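PDB 5JWC: NADH dehydrogenase, putative from Plasmodium falciparum, which probably catalyses the transfer of electrons from NADH to ubiquinone through bound FAD, as a type II NADH dehydrogenase. Local coordinates for residues W38-Y52 and A427-N440. Sequence-based numbering, arbitrary orientation.
Sequences WGGFNFLLNIDFKKY and AKQEAYYLSNVFNN. With FAD (flavin-adenine dinucleotide), chain C.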
loop_
_atom_site.group_PDB
_atom_site.type_symbol
_atom_site.label_atom_id
_atom_site.label_comp_id
_atom_site.label_asym_id
_atom_site.label_seq_id
_atom_site.Cartn_x
_atom_site.Cartn_y
_atom_site.Cartn_z
ATOM N N TRP A 38 -10.554 -18.936 0.235
ATOM C CA TRP A 38 -10.329 -20.014 -0.727
ATOM C C TRP A 38 -11.610 -20.795 -1.014
ATOM O O TRP A 38 -11.901 -21.113 -2.161
ATOM C CB TRP A 38 -9.211 -20.949 -0.248
ATOM C CG TRP A 38 -7.830 -20.392 -0.584
ATOM C CD1 TRP A 38 -7.017 -19.689 0.240
ATOM C CD2 TRP A 38 -7.162 -20.468 -1.847
ATOM N NE1 TRP A 38 -5.867 -19.330 -0.419
ATOM C CE2 TRP A 38 -5.926 -19.797 -1.701
ATOM C CE3 TRP A 38 -7.470 -21.051 -3.084
ATOM C CZ2 TRP A 38 -4.999 -19.701 -2.741
ATOM C CZ3 TRP A 38 -6.549 -20.947 -4.122
ATOM C CH2 TRP A 38 -5.337 -20.270 -3.943
ATOM N N GLY A 39 -12.389 -21.078 0.013
ATOM C CA GLY A 39 -13.647 -21.760 -0.207
ATOM C C GLY A 39 -14.694 -20.868 -0.859
ATOM O O GLY A 39 -15.226 -21.185 -1.930
ATOM N N GLY A 40 -14.991 -19.751 -0.197
ATOM C CA GLY A 40 -16.067 -18.873 -0.626
ATOM C C GLY A 40 -15.864 -18.333 -2.024
ATOM O O GLY A 40 -16.769 -18.411 -2.855
ATOM N N PHE A 41 -14.676 -17.794 -2.289
ATOM C CA PHE A 41 -14.360 -17.209 -3.591
ATOM C C PHE A 41 -14.355 -18.255 -4.701
ATOM O O PHE A 41 -14.896 -18.014 -5.791
ATOM C CB PHE A 41 -12.998 -16.471 -3.535
ATOM C CG PHE A 41 -12.638 -15.714 -4.802
ATOM C CD1 PHE A 41 -13.491 -14.773 -5.337
ATOM C CD2 PHE A 41 -11.441 -15.955 -5.451
ATOM C CE1 PHE A 41 -13.148 -14.071 -6.509
ATOM C CE2 PHE A 41 -11.084 -15.255 -6.617
ATOM C CZ PHE A 41 -11.948 -14.309 -7.139
ATOM N N ASN A 42 -13.753 -19.419 -4.473
ATOM C CA ASN A 42 -13.774 -20.391 -5.563
ATOM C C ASN A 42 -15.181 -20.951 -5.796
ATOM O O ASN A 42 -15.516 -21.328 -6.904
ATOM C CB ASN A 42 -12.766 -21.516 -5.331
ATOM C CG ASN A 42 -11.350 -21.062 -5.609
ATOM O OD1 ASN A 42 -10.943 -20.957 -6.751
ATOM N ND2 ASN A 42 -10.621 -20.735 -4.564
ATOM N N PHE A 43 -16.014 -20.972 -4.770
ATOM C CA PHE A 43 -17.404 -21.367 -4.988
ATOM C C PHE A 43 -18.069 -20.345 -5.927
ATOM O O PHE A 43 -18.764 -20.706 -6.891
ATOM C CB PHE A 43 -18.146 -21.451 -3.655
ATOM C CG PHE A 43 -19.551 -22.017 -3.769
ATOM C CD1 PHE A 43 -19.799 -23.355 -3.478
ATOM C CD2 PHE A 43 -20.616 -21.204 -4.140
ATOM C CE1 PHE A 43 -21.107 -23.890 -3.556
ATOM C CE2 PHE A 43 -21.919 -21.717 -4.236
ATOM C CZ PHE A 43 -22.161 -23.065 -3.941
ATOM N N LEU A 44 -17.853 -19.066 -5.624
ATOM C CA LEU A 44 -18.364 -17.969 -6.436
ATOM C C LEU A 44 -17.874 -18.067 -7.882
ATOM O O LEU A 44 -18.636 -17.833 -8.819
ATOM C CB LEU A 44 -17.946 -16.614 -5.828
ATOM C CG LEU A 44 -18.517 -15.345 -6.476
ATOM C CD1 LEU A 44 -19.967 -15.132 -6.001
ATOM C CD2 LEU A 44 -17.647 -14.096 -6.193
ATOM N N LEU A 45 -16.603 -18.399 -8.070
ATOM C CA LEU A 45 -16.057 -18.472 -9.409
ATOM C C LEU A 45 -16.768 -19.517 -10.260
ATOM O O LEU A 45 -16.778 -19.396 -11.471
ATOM C CB LEU A 45 -14.551 -18.768 -9.407
ATOM C CG LEU A 45 -13.646 -17.616 -8.945
ATOM C CD1 LEU A 45 -12.157 -18.020 -8.991
ATOM C CD2 LEU A 45 -13.923 -16.268 -9.625
ATOM N N ASN A 46 -17.347 -20.544 -9.638
ATOM C CA ASN A 46 -17.902 -21.668 -10.407
ATOM C C ASN A 46 -19.429 -21.839 -10.373
ATOM O O ASN A 46 -19.982 -22.560 -11.201
ATOM C CB ASN A 46 -17.247 -22.981 -9.945
ATOM C CG ASN A 46 -17.567 -24.153 -10.859
ATOM O OD1 ASN A 46 -17.310 -24.107 -12.065
ATOM N ND2 ASN A 46 -18.100 -25.231 -10.274
ATOM N N ILE A 47 -20.104 -21.195 -9.429
ATOM C CA ILE A 47 -21.541 -21.377 -9.276
ATOM C C ILE A 47 -22.272 -20.688 -10.439
ATOM O O ILE A 47 -21.885 -19.600 -10.869
ATOM C CB ILE A 47 -22.024 -20.843 -7.919
ATOM C CG1 ILE A 47 -23.478 -21.257 -7.654
ATOM C CG2 ILE A 47 -21.799 -19.319 -7.801
ATOM C CD1 ILE A 47 -23.682 -22.784 -7.619
ATOM N N ASP A 48 -23.280 -21.357 -10.991
ATOM C CA ASP A 48 -24.017 -20.816 -12.134
ATOM C C ASP A 48 -24.956 -19.688 -11.707
ATOM O O ASP A 48 -25.974 -19.930 -11.052
ATOM C CB ASP A 48 -24.810 -21.924 -12.827
ATOM C CG ASP A 48 -25.266 -21.534 -14.231
ATOM O OD1 ASP A 48 -25.585 -20.349 -14.456
ATOM O OD2 ASP A 48 -25.302 -22.424 -15.113
ATOM N N PHE A 49 -24.627 -18.460 -12.094
ATOM C CA PHE A 49 -25.444 -17.303 -11.736
ATOM C C PHE A 49 -26.802 -17.307 -12.451
ATOM O O PHE A 49 -27.728 -16.633 -12.024
ATOM C CB PHE A 49 -24.705 -15.996 -12.050
ATOM C CG PHE A 49 -23.539 -15.720 -11.139
ATOM C CD1 PHE A 49 -23.504 -16.234 -9.855
ATOM C CD2 PHE A 49 -22.474 -14.949 -11.574
ATOM C CE1 PHE A 49 -22.416 -15.980 -9.016
ATOM C CE2 PHE A 49 -21.389 -14.688 -10.738
ATOM C CZ PHE A 49 -21.360 -15.203 -9.471
ATOM N N LYS A 50 -26.913 -18.051 -13.544
ATOM C CA LYS A 50 -28.204 -18.184 -14.217
ATOM C C LYS A 50 -29.159 -19.049 -13.390
ATOM O O LYS A 50 -30.348 -18.738 -13.280
ATOM C CB LYS A 50 -28.029 -18.777 -15.616
ATOM C CG LYS A 50 -29.300 -18.787 -16.467
ATOM C CD LYS A 50 -28.977 -19.173 -17.913
ATOM C CE LYS A 50 -30.183 -18.993 -18.838
ATOM N NZ LYS A 50 -29.774 -19.085 -20.275
ATOM N N LYS A 51 -28.630 -20.111 -12.782
ATOM C CA LYS A 51 -29.464 -21.069 -12.050
ATOM C C LYS A 51 -29.823 -20.586 -10.658
ATOM O O LYS A 51 -30.883 -20.927 -10.135
ATOM C CB LYS A 51 -28.764 -22.433 -11.964
ATOM C CG LYS A 51 -28.397 -22.983 -13.340
ATOM C CD LYS A 51 -27.936 -24.444 -13.313
ATOM C CE LYS A 51 -27.717 -24.962 -14.737
ATOM N NZ LYS A 51 -26.859 -26.194 -14.796
ATOM N N TYR A 52 -28.949 -19.793 -10.047
ATOM C CA TYR A 52 -29.180 -19.373 -8.679
ATOM C C TYR A 52 -29.005 -17.878 -8.505
ATOM O O TYR A 52 -28.369 -17.212 -9.312
ATOM C CB TYR A 52 -28.245 -20.124 -7.714
ATOM C CG TYR A 52 -28.420 -21.646 -7.701
ATOM C CD1 TYR A 52 -29.337 -22.247 -6.850
ATOM C CD2 TYR A 52 -27.665 -22.466 -8.531
ATOM C CE1 TYR A 52 -29.500 -23.641 -6.822
ATOM C CE2 TYR A 52 -27.824 -23.855 -8.512
ATOM C CZ TYR A 52 -28.742 -24.429 -7.659
ATOM O OH TYR A 52 -28.894 -25.797 -7.630
ATOM N N ALA A 427 -9.755 -26.513 0.320
ATOM C CA ALA A 427 -10.866 -25.561 0.241
ATOM C C ALA A 427 -11.272 -25.327 -1.215
ATOM O O ALA A 427 -12.457 -25.256 -1.540
ATOM C CB ALA A 427 -10.505 -24.226 0.932
ATOM N N LYS A 428 -10.288 -25.223 -2.098
ATOM C CA LYS A 428 -10.583 -25.017 -3.511
ATOM C C LYS A 428 -11.273 -26.232 -4.130
ATOM O O LYS A 428 -12.254 -26.095 -4.876
ATOM C CB LYS A 428 -9.305 -24.693 -4.281
ATOM C CG LYS A 428 -9.594 -24.361 -5.733
ATOM C CD LYS A 428 -8.319 -24.072 -6.500
ATOM C CE LYS A 428 -8.615 -23.544 -7.906
ATOM N NZ LYS A 428 -7.347 -23.328 -8.676
ATOM N N GLN A 429 -10.776 -27.424 -3.831
ATOM C CA GLN A 429 -11.411 -28.623 -4.392
ATOM C C GLN A 429 -12.839 -28.817 -3.856
ATOM O O GLN A 429 -13.719 -29.266 -4.596
ATOM C CB GLN A 429 -10.568 -29.875 -4.108
ATOM C CG GLN A 429 -9.222 -29.893 -4.810
ATOM C CD GLN A 429 -8.391 -31.117 -4.467
ATOM O OE1 GLN A 429 -8.922 -32.203 -4.252
ATOM N NE2 GLN A 429 -7.075 -30.943 -4.422
ATOM N N GLU A 430 -13.061 -28.500 -2.582
ATOM C CA GLU A 430 -14.397 -28.616 -1.984
ATOM C C GLU A 430 -15.357 -27.627 -2.634
ATOM O O GLU A 430 -16.553 -27.924 -2.844
ATOM C CB GLU A 430 -14.361 -28.370 -0.471
ATOM C CG GLU A 430 -13.732 -29.488 0.358
ATOM C CD GLU A 430 -13.302 -29.020 1.750
ATOM O OE1 GLU A 430 -13.824 -27.986 2.226
ATOM O OE2 GLU A 430 -12.433 -29.681 2.374
ATOM N N ALA A 431 -14.844 -26.428 -2.900
ATOM C CA ALA A 431 -15.634 -25.391 -3.544
ATOM C C ALA A 431 -16.043 -25.814 -4.945
ATOM O O ALA A 431 -17.172 -25.551 -5.356
ATOM C CB ALA A 431 -14.859 -24.046 -3.592
ATOM N N TYR A 432 -15.122 -26.413 -5.700
ATOM C CA TYR A 432 -15.445 -26.822 -7.052
ATOM C C TYR A 432 -16.418 -28.011 -7.031
ATOM O O TYR A 432 -17.348 -28.070 -7.845
ATOM C CB TYR A 432 -14.183 -27.136 -7.860
ATOM C CG TYR A 432 -13.477 -25.857 -8.303
ATOM C CD1 TYR A 432 -14.146 -24.631 -8.254
ATOM C CD2 TYR A 432 -12.169 -25.869 -8.792
ATOM C CE1 TYR A 432 -13.533 -23.450 -8.654
ATOM C CE2 TYR A 432 -11.547 -24.689 -9.206
ATOM C CZ TYR A 432 -12.241 -23.479 -9.131
ATOM O OH TYR A 432 -11.654 -22.284 -9.526
ATOM N N TYR A 433 -16.187 -28.948 -6.112
ATOM C CA TYR A 433 -17.073 -30.096 -5.942
ATOM C C TYR A 433 -18.498 -29.620 -5.663
ATOM O O TYR A 433 -19.445 -30.042 -6.328
ATOM C CB TYR A 433 -16.574 -31.013 -4.805
ATOM C CG TYR A 433 -17.638 -31.905 -4.198
ATOM C CD1 TYR A 433 -17.940 -33.150 -4.756
ATOM C CD2 TYR A 433 -18.338 -31.505 -3.066
ATOM C CE1 TYR A 433 -18.924 -33.976 -4.193
ATOM C CE2 TYR A 433 -19.317 -32.315 -2.502
ATOM C CZ TYR A 433 -19.605 -33.546 -3.067
ATOM O OH TYR A 433 -20.587 -34.336 -2.493
ATOM N N LEU A 434 -18.642 -28.729 -4.685
ATOM C CA LEU A 434 -19.953 -28.376 -4.182
ATOM C C LEU A 434 -20.716 -27.457 -5.149
ATOM O O LEU A 434 -21.930 -27.605 -5.325
ATOM C CB LEU A 434 -19.838 -27.725 -2.816
ATOM C CG LEU A 434 -21.169 -27.433 -2.137
ATOM C CD1 LEU A 434 -21.948 -28.764 -1.989
ATOM C CD2 LEU A 434 -20.910 -26.761 -0.795
ATOM N N SER A 435 -20.008 -26.524 -5.772
ATOM C CA SER A 435 -20.622 -25.647 -6.761
ATOM C C SER A 435 -21.078 -26.506 -7.949
ATOM O O SER A 435 -22.188 -26.327 -8.461
ATOM C CB SER A 435 -19.654 -24.526 -7.190
ATOM O OG SER A 435 -18.519 -25.039 -7.868
ATOM N N ASN A 436 -20.252 -27.470 -8.353
ATOM C CA ASN A 436 -20.673 -28.416 -9.385
ATOM C C ASN A 436 -21.898 -29.236 -8.966
ATOM O O ASN A 436 -22.739 -29.578 -9.812
ATOM C CB ASN A 436 -19.542 -29.368 -9.759
ATOM C CG ASN A 436 -19.917 -30.299 -10.905
ATOM O OD1 ASN A 436 -20.014 -29.871 -12.055
ATOM N ND2 ASN A 436 -20.122 -31.575 -10.598
ATOM N N VAL A 437 -22.000 -29.567 -7.678
ATOM C CA VAL A 437 -23.187 -30.282 -7.205
ATOM C C VAL A 437 -24.440 -29.412 -7.362
ATOM O O VAL A 437 -25.500 -29.900 -7.795
ATOM C CB VAL A 437 -23.055 -30.732 -5.738
ATOM C CG1 VAL A 437 -24.406 -31.181 -5.200
ATOM C CG2 VAL A 437 -22.081 -31.901 -5.634
ATOM N N PHE A 438 -24.315 -28.128 -7.033
ATOM C CA PHE A 438 -25.427 -27.196 -7.222
ATOM C C PHE A 438 -25.759 -26.972 -8.696
ATOM O O PHE A 438 -26.940 -26.945 -9.066
ATOM C CB PHE A 438 -25.140 -25.860 -6.544
ATOM C CG PHE A 438 -25.476 -25.839 -5.086
ATOM C CD1 PHE A 438 -26.745 -25.479 -4.661
ATOM C CD2 PHE A 438 -24.535 -26.195 -4.139
ATOM C CE1 PHE A 438 -27.060 -25.456 -3.319
ATOM C CE2 PHE A 438 -24.841 -26.184 -2.791
ATOM C CZ PHE A 438 -26.104 -25.811 -2.374
ATOM N N ASN A 439 -24.739 -26.868 -9.540
ATOM C CA ASN A 439 -24.971 -26.640 -10.962
ATOM C C ASN A 439 -25.603 -27.823 -11.697
ATOM O O ASN A 439 -26.417 -27.625 -12.600
ATOM C CB ASN A 439 -23.672 -26.281 -11.696
ATOM C CG ASN A 439 -23.097 -24.917 -11.272
ATOM O OD1 ASN A 439 -23.786 -24.103 -10.669
ATOM N ND2 ASN A 439 -21.825 -24.675 -11.611
ATOM N N ASN A 440 -25.206 -29.042 -11.339
ATOM C CA ASN A 440 -25.486 -30.199 -12.192
ATOM C C ASN A 440 -26.175 -31.394 -11.538
ATOM O O ASN A 440 -26.402 -32.413 -12.182
ATOM C CB ASN A 440 -24.179 -30.670 -12.817
ATOM C CG ASN A 440 -23.621 -29.672 -13.802
ATOM O OD1 ASN A 440 -24.352 -29.121 -14.635
ATOM N ND2 ASN A 440 -22.325 -29.422 -13.713
HETATM P PA FAD C . -10.084 -18.296 4.304
HETATM O O1A FAD C . -9.232 -17.752 5.415
HETATM O O2A FAD C . -9.373 -18.429 3.004
HETATM O O5B FAD C . -11.408 -17.398 4.123
HETATM C C5B FAD C . -12.286 -17.142 5.194
HETATM C C4B FAD C . -13.146 -15.963 4.769
HETATM O O4B FAD C . -14.219 -15.817 5.677
HETATM C C3B FAD C . -12.353 -14.653 4.792
HETATM O O3B FAD C . -12.729 -13.882 3.671
HETATM C C2B FAD C . -12.868 -13.954 6.030
HETATM O O2B FAD C . -12.807 -12.555 5.879
HETATM C C1B FAD C . -14.308 -14.456 6.031
HETATM N N9A FAD C . -14.996 -14.382 7.323
HETATM C C8A FAD C . -14.469 -14.570 8.578
HETATM N N7A FAD C . -15.479 -14.424 9.473
HETATM C C5A FAD C . -16.624 -14.154 8.809
HETATM C C6A FAD C . -17.920 -13.923 9.245
HETATM N N6A FAD C . -18.222 -14.026 10.538
HETATM N N1A FAD C . -18.903 -13.680 8.313
HETATM C C2A FAD C . -18.596 -13.664 6.965
HETATM N N3A FAD C . -17.301 -13.891 6.538
HETATM C C4A FAD C . -16.334 -14.124 7.453
HETATM N N1 FAD C . -2.726 -23.794 1.969
HETATM C C2 FAD C . -2.208 -24.567 0.965
HETATM O O2 FAD C . -2.874 -25.492 0.515
HETATM N N3 FAD C . -0.953 -24.306 0.442
HETATM C C4 FAD C . -0.192 -23.265 0.905
HETATM O O4 FAD C . 0.922 -23.051 0.408
HETATM C C4X FAD C . -0.711 -22.464 1.916
HETATM N N5 FAD C . 0.014 -21.405 2.416
HETATM C C5X FAD C . -0.529 -20.619 3.426
HETATM C C6 FAD C . 0.187 -19.542 3.915
HETATM C C7 FAD C . -0.328 -18.739 4.927
HETATM C C7M FAD C . 0.497 -17.580 5.436
HETATM C C8 FAD C . -1.588 -19.008 5.446
HETATM C C8M FAD C . -2.163 -18.157 6.539
HETATM C C9 FAD C . -2.315 -20.093 4.952
HETATM C C9A FAD C . -1.792 -20.894 3.939
HETATM N N10 FAD C . -2.509 -21.967 3.439
HETATM C C10 FAD C . -1.980 -22.736 2.437
HETATM C "C1'" FAD C . -3.851 -22.335 4.000
HETATM C "C2'" FAD C . -5.038 -21.669 3.355
HETATM O "O2'" FAD C . -4.870 -20.280 3.421
HETATM C "C3'" FAD C . -6.260 -22.027 4.182
HETATM O "O3'" FAD C . -6.377 -23.424 4.328
HETATM C "C4'" FAD C . -7.460 -21.453 3.449
HETATM O "O4'" FAD C . -7.412 -20.064 3.647
HETATM C "C5'" FAD C . -8.784 -22.012 3.946
HETATM O "O5'" FAD C . -9.801 -21.462 3.136
HETATM P P FAD C . -11.161 -20.931 3.817
HETATM O O1P FAD C . -12.116 -20.490 2.730
HETATM O O2P FAD C . -11.666 -22.041 4.696
HETATM O O3P FAD C . -10.694 -19.713 4.780
#
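Phe43 reaches across from helix 38-46 and sits as a knob among Ala431, Leu434, Ser435 and Phe438. Its CG lies anti to the backbone N (chi1 -173°), which carries the ring along helix 427-440. Ser435 CB covers one face of this ring in a CH-pi contact, while Leu434 CG and Phe438 CD2 meet its edge. The Phe43 edge points toward the face of Phe438 in an offset edge-to-face pair, with the planes at 76°. Phe438 in turn directs its own edge at the face of Tyr52. The hydroxyl of Tyr52 donates to the backbone O of Phe438 (2.7 Å), so ring and backbone are gripped together.

Asn439 uses both ends of its amide. ND2 gives a bond to Asn46 O (2.8 Å), lying in the Asn439 amide plane, and OD1 accepts from Asp48 N (2.8 Å). This fixes the rotation of the amide and ties down the chain after the helix. Lys51 stretches out to place NZ 2.7 Å from Asn439 O.

Toward the N-terminal ends the helices come close over small residues. Ala431 CB rests 3.3 Å from Gly39 O, and Ala427 CB touches Trp38 CB at 3.7 Å. Here Trp38 N and Gly39 N bond to the FAD pyrophosphate oxygens O2A and O1P. Helix 427-440 thus packs at -35° on the dinucleotide-binding helix of a Rossmann-type FAD domain, whose Gly40 fits the GxGxxG pattern.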